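Local coordinates for protein IroE-like serine hydrolase (Shewanella oneidensis, PDB 3GFF) that probably hydrolyses ester bonds as a serine hydrolase of the esterase D family, with an alpha/beta-hydrolase fold, at residues L149-D158 and Y179-V187; Q196-N204 and H216-L227. All blocks are in the same frame, centred on the assembly; numbering follows the deposited sequence.

Interaction 1: L149-D158 and Y179-V187; sequences LVAMEALRTD and YLTLLEERV
Y179 and R156 interlock across two neighbouring helices of an alpha/beta-hydrolase fold, each fitting as a knob into a hole of the opposite helix: Y179 sits among L149, M152, E153 and R156, and R156 among Y179, L182, L183 and R186. The helix segments 149-156 and 179-187 run at 41° to each other, a case of polar and apolar side chains meeting in a largely buried helix pair. Y179 extends straight at the first helix, its first torsion (chi1 179°) setting CG opposite the backbone N, and its OH donates to E153 OE1 at 2.7 Å, on the anti lone pair of that oxygen. The same oxygen accepts from R156 NE at 2.9 Å on its syn side, while R156 NH2 takes E153 OE2; this side-on grip by two nitrogens holds OE1 of the carboxylate at the edge of the tyrosine ring, near its plane. The R156 guanidinium stands nearly upright to the tyrosine ring, the planes 81° apart, and its NH1 reaches L182 O through a water. Deeper in, M152 and L183 cross at about a right angle, M152 CG lying 3.8 Å from L183 CD1, and L149 CD2 meets Y179 CE2 obliquely to the ring. Where the first helix ends in a Schellman motif, with D158 as its C-prime residue, R186 supplies a salt bridge, while its NH1 bonds to G190 O and F192 makes a cation-pi contact. A leucine in place of R186 would probably leave the D158 carboxylate without its charged mate. R186 NE and NH2 both converge on the single oxygen D158 OD1, at 3.1 and 3.2 Å.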
loop_
_atom_site.group_PDB
_atom_site.type_symbol
_atom_site.label_atom_id
_atom_site.label_comp_id
_atom_site.label_asym_id
_atom_site.label_seq_id
_atom_site.Cartn_x
_atom_site.Cartn_y
_atom_site.Cartn_z
ATOM N N LEU A 149 9.594 10.947 -15.921
ATOM C CA LEU A 149 10.017 11.653 -17.125
ATOM C C LEU A 149 10.010 10.714 -18.309
ATOM O O LEU A 149 9.823 11.177 -19.419
ATOM C CB LEU A 149 11.424 12.253 -16.982
ATOM C CG LEU A 149 11.584 13.430 -16.040
ATOM C CD1 LEU A 149 13.053 13.699 -15.768
ATOM C CD2 LEU A 149 10.877 14.653 -16.652
ATOM N N VAL A 150 10.241 9.417 -18.064
ATOM C CA VAL A 150 10.191 8.389 -19.113
ATOM C C VAL A 150 8.739 8.264 -19.607
ATOM O O VAL A 150 8.481 8.205 -20.820
ATOM C CB VAL A 150 10.687 7.038 -18.618
ATOM C CG1 VAL A 150 10.483 5.972 -19.706
ATOM C CG2 VAL A 150 12.142 7.110 -18.159
ATOM N N ALA A 151 7.801 8.203 -18.656
ATOM C CA ALA A 151 6.355 8.204 -18.959
ATOM C C ALA A 151 6.019 9.420 -19.805
ATOM O O ALA A 151 5.414 9.278 -20.855
ATOM C CB ALA A 151 5.514 8.190 -17.684
HETATM N N MSE A 152 6.464 10.609 -19.387
HETATM C CA MSE A 152 6.154 11.849 -20.133
HETATM C C MSE A 152 6.679 11.810 -21.552
HETATM O O MSE A 152 5.985 12.221 -22.471
HETATM C CB MSE A 152 6.720 13.092 -19.426
HETATM C CG MSE A 152 6.070 13.434 -18.067
HETATM SE SE MSE A 152 4.099 13.414 -18.117
HETATM C CE MSE A 152 3.664 14.105 -16.416
ATOM N N GLU A 153 7.918 11.341 -21.720
ATOM C CA GLU A 153 8.564 11.265 -23.033
ATOM C C GLU A 153 7.895 10.204 -23.952
ATOM O O GLU A 153 7.698 10.417 -25.140
ATOM C CB GLU A 153 10.058 11.024 -22.834
ATOM C CG GLU A 153 10.908 11.133 -24.078
ATOM C CD GLU A 153 10.914 12.525 -24.694
ATOM O OE1 GLU A 153 10.283 13.475 -24.147
ATOM O OE2 GLU A 153 11.543 12.657 -25.737
ATOM N N ALA A 154 7.495 9.081 -23.378
ATOM C CA ALA A 154 6.769 8.045 -24.105
ATOM C C ALA A 154 5.492 8.684 -24.661
ATOM O O ALA A 154 5.213 8.565 -25.852
ATOM C CB ALA A 154 6.448 6.848 -23.176
ATOM N N LEU A 155 4.751 9.395 -23.804
ATOM C CA LEU A 155 3.562 10.118 -24.237
ATOM C C LEU A 155 3.986 11.181 -25.245
ATOM O O LEU A 155 3.504 11.189 -26.370
ATOM C CB LEU A 155 2.785 10.715 -23.037
ATOM C CG LEU A 155 1.380 11.354 -23.215
ATOM C CD1 LEU A 155 0.292 10.339 -23.542
ATOM C CD2 LEU A 155 0.955 12.156 -21.923
ATOM N N ARG A 156 4.965 12.008 -24.888
ATOM C CA ARG A 156 5.395 13.090 -25.775
ATOM C C ARG A 156 5.760 12.646 -27.196
ATOM O O ARG A 156 5.452 13.360 -28.174
ATOM C CB ARG A 156 6.590 13.882 -25.195
ATOM C CG ARG A 156 6.772 15.247 -25.892
ATOM C CD ARG A 156 8.096 15.940 -25.518
ATOM N NE ARG A 156 9.215 15.273 -26.168
ATOM C CZ ARG A 156 9.669 15.540 -27.392
ATOM N NH1 ARG A 156 9.144 16.510 -28.131
ATOM N NH2 ARG A 156 10.694 14.847 -27.875
ATOM N N THR A 157 6.415 11.490 -27.314
ATOM C CA THR A 157 6.878 10.983 -28.612
ATOM C C THR A 157 5.995 9.880 -29.249
ATOM O O THR A 157 6.443 9.122 -30.110
ATOM C CB THR A 157 8.333 10.510 -28.466
ATOM O OG1 THR A 157 8.402 9.449 -27.505
ATOM C CG2 THR A 157 9.183 11.660 -27.975
ATOM N N ASP A 158 4.745 9.810 -28.802
ATOM C CA ASP A 158 3.710 8.921 -29.336
ATOM C C ASP A 158 4.081 7.440 -29.434
ATOM O O ASP A 158 3.663 6.771 -30.357
ATOM C CB ASP A 158 3.246 9.487 -30.673
ATOM C CG ASP A 158 2.811 10.946 -30.545
ATOM O OD1 ASP A 158 2.766 11.418 -29.402
ATOM O OD2 ASP A 158 2.524 11.609 -31.557
ATOM N N TYR A 179 12.817 21.303 -21.030
ATOM C CA TYR A 179 12.069 20.077 -21.289
ATOM C C TYR A 179 10.569 20.280 -21.104
ATOM O O TYR A 179 9.763 19.858 -21.919
ATOM C CB TYR A 179 12.587 18.841 -20.511
ATOM C CG TYR A 179 11.744 17.624 -20.822
ATOM C CD1 TYR A 179 11.700 17.120 -22.115
ATOM C CD2 TYR A 179 10.929 17.026 -19.843
ATOM C CE1 TYR A 179 10.908 16.082 -22.432
ATOM C CE2 TYR A 179 10.136 15.945 -20.158
ATOM C CZ TYR A 179 10.128 15.487 -21.457
ATOM O OH TYR A 179 9.346 14.428 -21.808
ATOM N N LEU A 180 10.208 20.942 -20.031
ATOM C CA LEU A 180 8.821 21.192 -19.712
ATOM C C LEU A 180 8.101 21.903 -20.872
ATOM O O LEU A 180 6.960 21.600 -21.132
ATOM C CB LEU A 180 8.756 22.014 -18.422
ATOM C CG LEU A 180 7.383 22.441 -17.915
ATOM C CD1 LEU A 180 6.505 21.204 -17.627
ATOM C CD2 LEU A 180 7.560 23.311 -16.674
ATOM N N THR A 181 8.765 22.853 -21.543
ATOM C CA THR A 181 8.184 23.559 -22.682
ATOM C C THR A 181 7.899 22.581 -23.798
ATOM O O THR A 181 6.871 22.696 -24.458
ATOM C CB THR A 181 9.124 24.671 -23.237
ATOM O OG1 THR A 181 9.319 25.670 -22.240
ATOM C CG2 THR A 181 8.534 25.317 -24.455
ATOM N N LEU A 182 8.817 21.639 -24.040
ATOM C CA LEU A 182 8.599 20.599 -25.066
ATOM C C LEU A 182 7.354 19.787 -24.764
ATOM O O LEU A 182 6.593 19.455 -25.672
ATOM C CB LEU A 182 9.799 19.659 -25.168
ATOM C CG LEU A 182 10.948 20.123 -26.050
ATOM C CD1 LEU A 182 11.137 21.626 -26.015
ATOM C CD2 LEU A 182 12.205 19.351 -25.679
ATOM N N LEU A 183 7.143 19.483 -23.486
ATOM C CA LEU A 183 5.937 18.751 -23.062
ATOM C C LEU A 183 4.660 19.546 -23.283
ATOM O O LEU A 183 3.669 19.009 -23.788
ATOM C CB LEU A 183 5.984 18.359 -21.586
ATOM C CG LEU A 183 6.498 17.022 -21.146
ATOM C CD1 LEU A 183 6.176 16.920 -19.658
ATOM C CD2 LEU A 183 5.822 15.908 -21.914
ATOM N N GLU A 184 4.687 20.810 -22.862
ATOM C CA GLU A 184 3.564 21.702 -23.038
ATOM C C GLU A 184 3.195 21.824 -24.531
ATOM O O GLU A 184 2.026 21.866 -24.872
ATOM C CB GLU A 184 3.914 23.082 -22.480
ATOM C CG GLU A 184 4.004 23.149 -20.954
ATOM C CD GLU A 184 4.547 24.480 -20.465
ATOM O OE1 GLU A 184 5.145 25.222 -21.267
ATOM O OE2 GLU A 184 4.409 24.777 -19.277
ATOM N N GLU A 185 4.205 21.926 -25.397
ATOM C CA GLU A 185 4.000 21.992 -26.836
ATOM C C GLU A 185 3.224 20.757 -27.318
ATOM O O GLU A 185 2.322 20.860 -28.142
ATOM C CB GLU A 185 5.339 22.106 -27.554
ATOM C CG GLU A 185 5.963 23.460 -27.335
ATOM C CD GLU A 185 7.263 23.724 -28.080
ATOM O OE1 GLU A 185 7.786 22.844 -28.828
ATOM O OE2 GLU A 185 7.745 24.870 -27.905
ATOM N N ARG A 186 3.544 19.599 -26.762
ATOM C CA ARG A 186 2.858 18.371 -27.143
ATOM C C ARG A 186 1.385 18.382 -26.727
ATOM O O ARG A 186 0.535 17.936 -27.489
ATOM C CB ARG A 186 3.560 17.157 -26.550
ATOM C CG ARG A 186 2.907 15.834 -26.925
ATOM C CD ARG A 186 3.007 15.535 -28.370
ATOM N NE ARG A 186 2.197 14.378 -28.788
ATOM C CZ ARG A 186 0.932 14.446 -29.197
ATOM N NH1 ARG A 186 0.321 15.615 -29.208
ATOM N NH2 ARG A 186 0.268 13.352 -29.602
ATOM N N VAL A 187 1.114 18.865 -25.512
ATOM C CA VAL A 187 -0.250 19.016 -24.938
ATOM C C VAL A 187 -1.145 19.911 -25.832
ATOM O O VAL A 187 -2.219 19.486 -26.274
ATOM C CB VAL A 187 -0.143 19.564 -23.472
ATOM C CG1 VAL A 187 -1.459 20.127 -22.951
ATOM C CG2 VAL A 187 0.387 18.502 -22.556
HETATM O O HOH W 1 6.980 18.452 -27.929
#

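Interaction 2: Q196-N204 and H216-L227; sequences QLFMAIANN and HKDLNLAFADKL
H216 opens the helical side of this contact, the CB of N204 lying at the edge of its imidazole ring, near the ring plane. Its NE2 bonds to D169, and its ring meets that of H247 at about a right angle; D169 and H247, with S145, form a probable Ser-His-Asp triad, so this end of the helix borders the likely active site. One residue on, K217 runs alongside N203, both side chains pointing the same way. Its chain passes A202 O, bends at chi3 (77°), and brings NZ to 3.1 Å from N203 OD1, a hydrogen bond that comes from above the carbonyl plane; NZ also bonds to Y241 OH, and N203 ND2 to P243 O. N220 turns its amide back along its own helix: ND2 donates almost straight, at 174°, to H216 O and has T170 O as a second acceptor, while CB rests 3.7 Å from I201 CG2. Here the packing is that of a helix laid along one strand of the central alpha/beta-hydrolase sheet and running roughly antiparallel to it, with 147° between the directions of the two segments. L221 follows, its CD2 against I201 CG2 at 3.9 Å. F223 offers CD2 to M199 SE at 4.0 Å, a Met-aromatic contact in which the selenium of this selenomethionine approaches the ring obliquely. Next, A224 is short enough for the tip of I201 to come close, CD1 lying 3.8 Å from A224 CB. L227 ends the run by crossing L197 at about a right angle, and its CD1, 3.7 Å from L197 CD2, also lies 4.0 Å from M199 SE.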
loop_
_atom_site.group_PDB
_atom_site.type_symbol
_atom_site.label_atom_id
_atom_site.label_comp_id
_atom_site.label_asym_id
_atom_site.label_seq_id
_atom_site.Cartn_x
_atom_site.Cartn_y
_atom_site.Cartn_z
ATOM N N GLN A 196 -4.050 7.530 -21.917
ATOM C CA GLN A 196 -4.385 7.770 -20.506
ATOM C C GLN A 196 -3.144 8.150 -19.709
ATOM O O GLN A 196 -2.093 7.569 -19.884
ATOM C CB GLN A 196 -5.091 6.561 -19.875
ATOM C CG GLN A 196 -6.593 6.453 -20.321
ATOM C CD GLN A 196 -7.275 5.176 -19.823
ATOM O OE1 GLN A 196 -7.215 4.150 -20.473
ATOM N NE2 GLN A 196 -7.975 5.262 -18.717
ATOM N N LEU A 197 -3.296 9.159 -18.859
ATOM C CA LEU A 197 -2.247 9.666 -17.999
ATOM C C LEU A 197 -2.841 9.926 -16.610
ATOM O O LEU A 197 -3.912 10.530 -16.480
ATOM C CB LEU A 197 -1.657 10.983 -18.533
ATOM C CG LEU A 197 -0.668 11.678 -17.569
ATOM C CD1 LEU A 197 0.647 10.886 -17.388
ATOM C CD2 LEU A 197 -0.385 13.080 -18.047
ATOM N N PHE A 198 -2.160 9.429 -15.591
ATOM C CA PHE A 198 -2.500 9.716 -14.188
ATOM C C PHE A 198 -1.275 10.346 -13.601
ATOM O O PHE A 198 -0.167 9.805 -13.754
ATOM C CB PHE A 198 -2.865 8.439 -13.411
ATOM C CG PHE A 198 -2.977 8.638 -11.906
ATOM C CD1 PHE A 198 -4.167 9.053 -11.331
ATOM C CD2 PHE A 198 -1.891 8.379 -11.083
ATOM C CE1 PHE A 198 -4.284 9.229 -9.966
ATOM C CE2 PHE A 198 -1.991 8.542 -9.723
ATOM C CZ PHE A 198 -3.197 8.983 -9.159
HETATM N N MSE A 199 -1.429 11.495 -12.953
HETATM C CA MSE A 199 -0.318 12.123 -12.222
HETATM C C MSE A 199 -0.555 12.110 -10.710
HETATM O O MSE A 199 -1.632 12.512 -10.231
HETATM C CB MSE A 199 -0.113 13.587 -12.655
HETATM C CG MSE A 199 0.414 13.755 -14.047
HETATM SE SE MSE A 199 0.474 15.600 -14.590
HETATM C CE MSE A 199 1.684 16.297 -13.199
ATOM N N ALA A 200 0.448 11.665 -9.951
ATOM C CA ALA A 200 0.408 11.753 -8.483
ATOM C C ALA A 200 1.303 12.940 -8.212
ATOM O O ALA A 200 2.369 13.049 -8.831
ATOM C CB ALA A 200 0.981 10.487 -7.789
ATOM N N ILE A 201 0.884 13.818 -7.309
ATOM C CA ILE A 201 1.644 15.010 -6.985
ATOM C C ILE A 201 1.787 15.090 -5.470
ATOM O O ILE A 201 0.787 15.271 -4.766
ATOM C CB ILE A 201 0.967 16.315 -7.528
ATOM C CG1 ILE A 201 0.685 16.192 -9.021
ATOM C CG2 ILE A 201 1.862 17.550 -7.231
ATOM C CD1 ILE A 201 -0.163 17.343 -9.651
ATOM N N ALA A 202 3.027 14.949 -4.977
ATOM C CA ALA A 202 3.306 14.978 -3.548
ATOM C C ALA A 202 3.612 16.407 -3.052
ATOM O O ALA A 202 3.517 17.358 -3.811
ATOM C CB ALA A 202 4.457 14.008 -3.203
ATOM N N ASN A 203 3.981 16.532 -1.774
ATOM C CA ASN A 203 4.276 17.813 -1.129
ATOM C C ASN A 203 5.704 17.811 -0.509
ATOM O O ASN A 203 5.866 18.011 0.701
ATOM C CB ASN A 203 3.200 18.063 -0.060
ATOM C CG ASN A 203 3.256 19.483 0.539
ATOM O OD1 ASN A 203 3.778 20.397 -0.072
ATOM N ND2 ASN A 203 2.744 19.641 1.748
ATOM N N ASN A 204 6.733 17.554 -1.325
ATOM C CA ASN A 204 8.123 17.458 -0.819
ATOM C C ASN A 204 8.630 18.861 -0.450
ATOM O O ASN A 204 8.471 19.796 -1.259
ATOM C CB ASN A 204 9.041 16.859 -1.874
ATOM C CG ASN A 204 10.319 16.262 -1.288
ATOM O OD1 ASN A 204 10.260 15.320 -0.505
ATOM N ND2 ASN A 204 11.470 16.758 -1.722
ATOM N N HIS A 216 9.723 22.020 -7.372
ATOM C CA HIS A 216 9.369 20.726 -7.967
ATOM C C HIS A 216 7.833 20.498 -7.908
ATOM O O HIS A 216 7.214 20.080 -8.900
ATOM C CB HIS A 216 10.179 19.618 -7.246
ATOM C CG HIS A 216 9.568 18.250 -7.297
ATOM N ND1 HIS A 216 9.448 17.513 -8.460
ATOM C CD2 HIS A 216 9.104 17.454 -6.298
ATOM C CE1 HIS A 216 8.920 16.341 -8.174
ATOM N NE2 HIS A 216 8.665 16.294 -6.879
ATOM N N LYS A 217 7.238 20.745 -6.743
ATOM C CA LYS A 217 5.788 20.590 -6.579
ATOM C C LYS A 217 5.020 21.556 -7.490
ATOM O O LYS A 217 4.063 21.158 -8.162
ATOM C CB LYS A 217 5.376 20.824 -5.138
ATOM C CG LYS A 217 3.857 20.859 -4.939
ATOM C CD LYS A 217 3.437 21.026 -3.525
ATOM C CE LYS A 217 3.583 22.411 -3.032
ATOM N NZ LYS A 217 2.596 22.566 -1.914
ATOM N N ASP A 218 5.457 22.809 -7.536
ATOM C CA ASP A 218 4.773 23.823 -8.343
ATOM C C ASP A 218 4.787 23.492 -9.835
ATOM O O ASP A 218 3.772 23.676 -10.506
ATOM C CB ASP A 218 5.318 25.230 -8.051
ATOM C CG ASP A 218 5.195 25.599 -6.602
ATOM O OD1 ASP A 218 4.306 25.028 -5.949
ATOM O OD2 ASP A 218 5.980 26.442 -6.103
ATOM N N LEU A 219 5.913 22.981 -10.343
ATOM C CA LEU A 219 6.009 22.512 -11.740
ATOM C C LEU A 219 4.966 21.458 -12.031
ATOM O O LEU A 219 4.357 21.490 -13.100
ATOM C CB LEU A 219 7.410 21.954 -12.074
ATOM C CG LEU A 219 8.399 22.918 -12.768
ATOM C CD1 LEU A 219 8.212 24.351 -12.391
ATOM C CD2 LEU A 219 9.811 22.504 -12.580
ATOM N N ASN A 220 4.776 20.528 -11.091
ATOM C CA ASN A 220 3.759 19.479 -11.236
ATOM C C ASN A 220 2.312 19.978 -11.233
ATOM O O ASN A 220 1.521 19.565 -12.077
ATOM C CB ASN A 220 3.913 18.371 -10.179
ATOM C CG ASN A 220 4.917 17.297 -10.596
ATOM O OD1 ASN A 220 4.531 16.308 -11.202
ATOM N ND2 ASN A 220 6.187 17.505 -10.313
ATOM N N LEU A 221 1.974 20.819 -10.248
ATOM C CA LEU A 221 0.628 21.355 -10.095
ATOM C C LEU A 221 0.172 22.229 -11.275
ATOM O O LEU A 221 -1.005 22.208 -11.645
ATOM C CB LEU A 221 0.542 22.188 -8.809
ATOM C CG LEU A 221 0.632 21.489 -7.454
ATOM C CD1 LEU A 221 0.787 22.567 -6.347
ATOM C CD2 LEU A 221 -0.587 20.619 -7.199
ATOM N N ALA A 222 1.103 23.018 -11.815
ATOM C CA ALA A 222 0.835 23.892 -12.931
ATOM C C ALA A 222 0.659 23.128 -14.232
ATOM O O ALA A 222 -0.120 23.557 -15.105
ATOM C CB ALA A 222 1.971 24.960 -13.079
ATOM N N PHE A 223 1.379 22.015 -14.376
ATOM C CA PHE A 223 1.292 21.212 -15.609
ATOM C C PHE A 223 -0.035 20.449 -15.629
ATOM O O PHE A 223 -0.682 20.358 -16.686
ATOM C CB PHE A 223 2.530 20.303 -15.768
ATOM C CG PHE A 223 2.557 19.524 -17.037
ATOM C CD1 PHE A 223 2.732 20.167 -18.262
ATOM C CD2 PHE A 223 2.438 18.152 -17.026
ATOM C CE1 PHE A 223 2.729 19.454 -19.446
ATOM C CE2 PHE A 223 2.448 17.437 -18.215
ATOM C CZ PHE A 223 2.607 18.095 -19.418
ATOM N N ALA A 224 -0.430 19.936 -14.461
ATOM C CA ALA A 224 -1.714 19.252 -14.260
ATOM C C ALA A 224 -2.863 20.229 -14.553
ATOM O O ALA A 224 -3.802 19.882 -15.287
ATOM C CB ALA A 224 -1.838 18.702 -12.783
ATOM N N ASP A 225 -2.774 21.443 -13.973
ATOM C CA ASP A 225 -3.757 22.513 -14.225
ATOM C C ASP A 225 -3.818 22.811 -15.711
ATOM O O ASP A 225 -4.899 22.989 -16.250
ATOM C CB ASP A 225 -3.445 23.799 -13.448
ATOM C CG ASP A 225 -3.857 23.726 -11.972
ATOM O OD1 ASP A 225 -4.424 22.678 -11.556
ATOM O OD2 ASP A 225 -3.615 24.721 -11.219
ATOM N N LYS A 226 -2.662 22.821 -16.380
ATOM C CA LYS A 226 -2.628 23.070 -17.823
ATOM C C LYS A 226 -3.299 21.938 -18.585
ATOM O O LYS A 226 -4.100 22.200 -19.485
ATOM C CB LYS A 226 -1.210 23.335 -18.339
ATOM C CG LYS A 226 -1.130 23.595 -19.839
ATOM C CD LYS A 226 0.277 23.951 -20.288
ATOM C CE LYS A 226 0.543 25.401 -20.171
ATOM N NZ LYS A 226 -0.194 26.116 -21.266
ATOM N N LEU A 227 -3.009 20.695 -18.219
ATOM C CA LEU A 227 -3.652 19.546 -18.863
ATOM C C LEU A 227 -5.194 19.573 -18.669
ATOM O O LEU A 227 -5.962 19.249 -19.578
ATOM C CB LEU A 227 -3.078 18.231 -18.337
ATOM C CG LEU A 227 -1.757 17.710 -18.905
ATOM C CD1 LEU A 227 -1.232 16.666 -18.038
ATOM C CD2 LEU A 227 -1.929 17.159 -20.313
HETATM O O HOH W 2 8.890 20.352 -3.899
#

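Overall arrangement
Past the strands and helices of the N-terminal half, the chain runs along helix 146-156, through strand 164-168, and into helix 178-189, so interaction 1 closes a loop of 20 residues. Strand 195-201 comes next, then a small two-stranded hairpin, and helix 215-230 closes interaction 2 after a loop of 11 residues. The two contacts are in series, neither nested nor crossed, yet meet in space with centres 13 Å apart: helix 178-189 lies against helix 215-230, V187 and L183 packing on L227 and F223. Interaction 1 ties two helices to each other, interaction 2 lays the third on strand 195-201, and successive local closures thus assemble one layer beside the sheet.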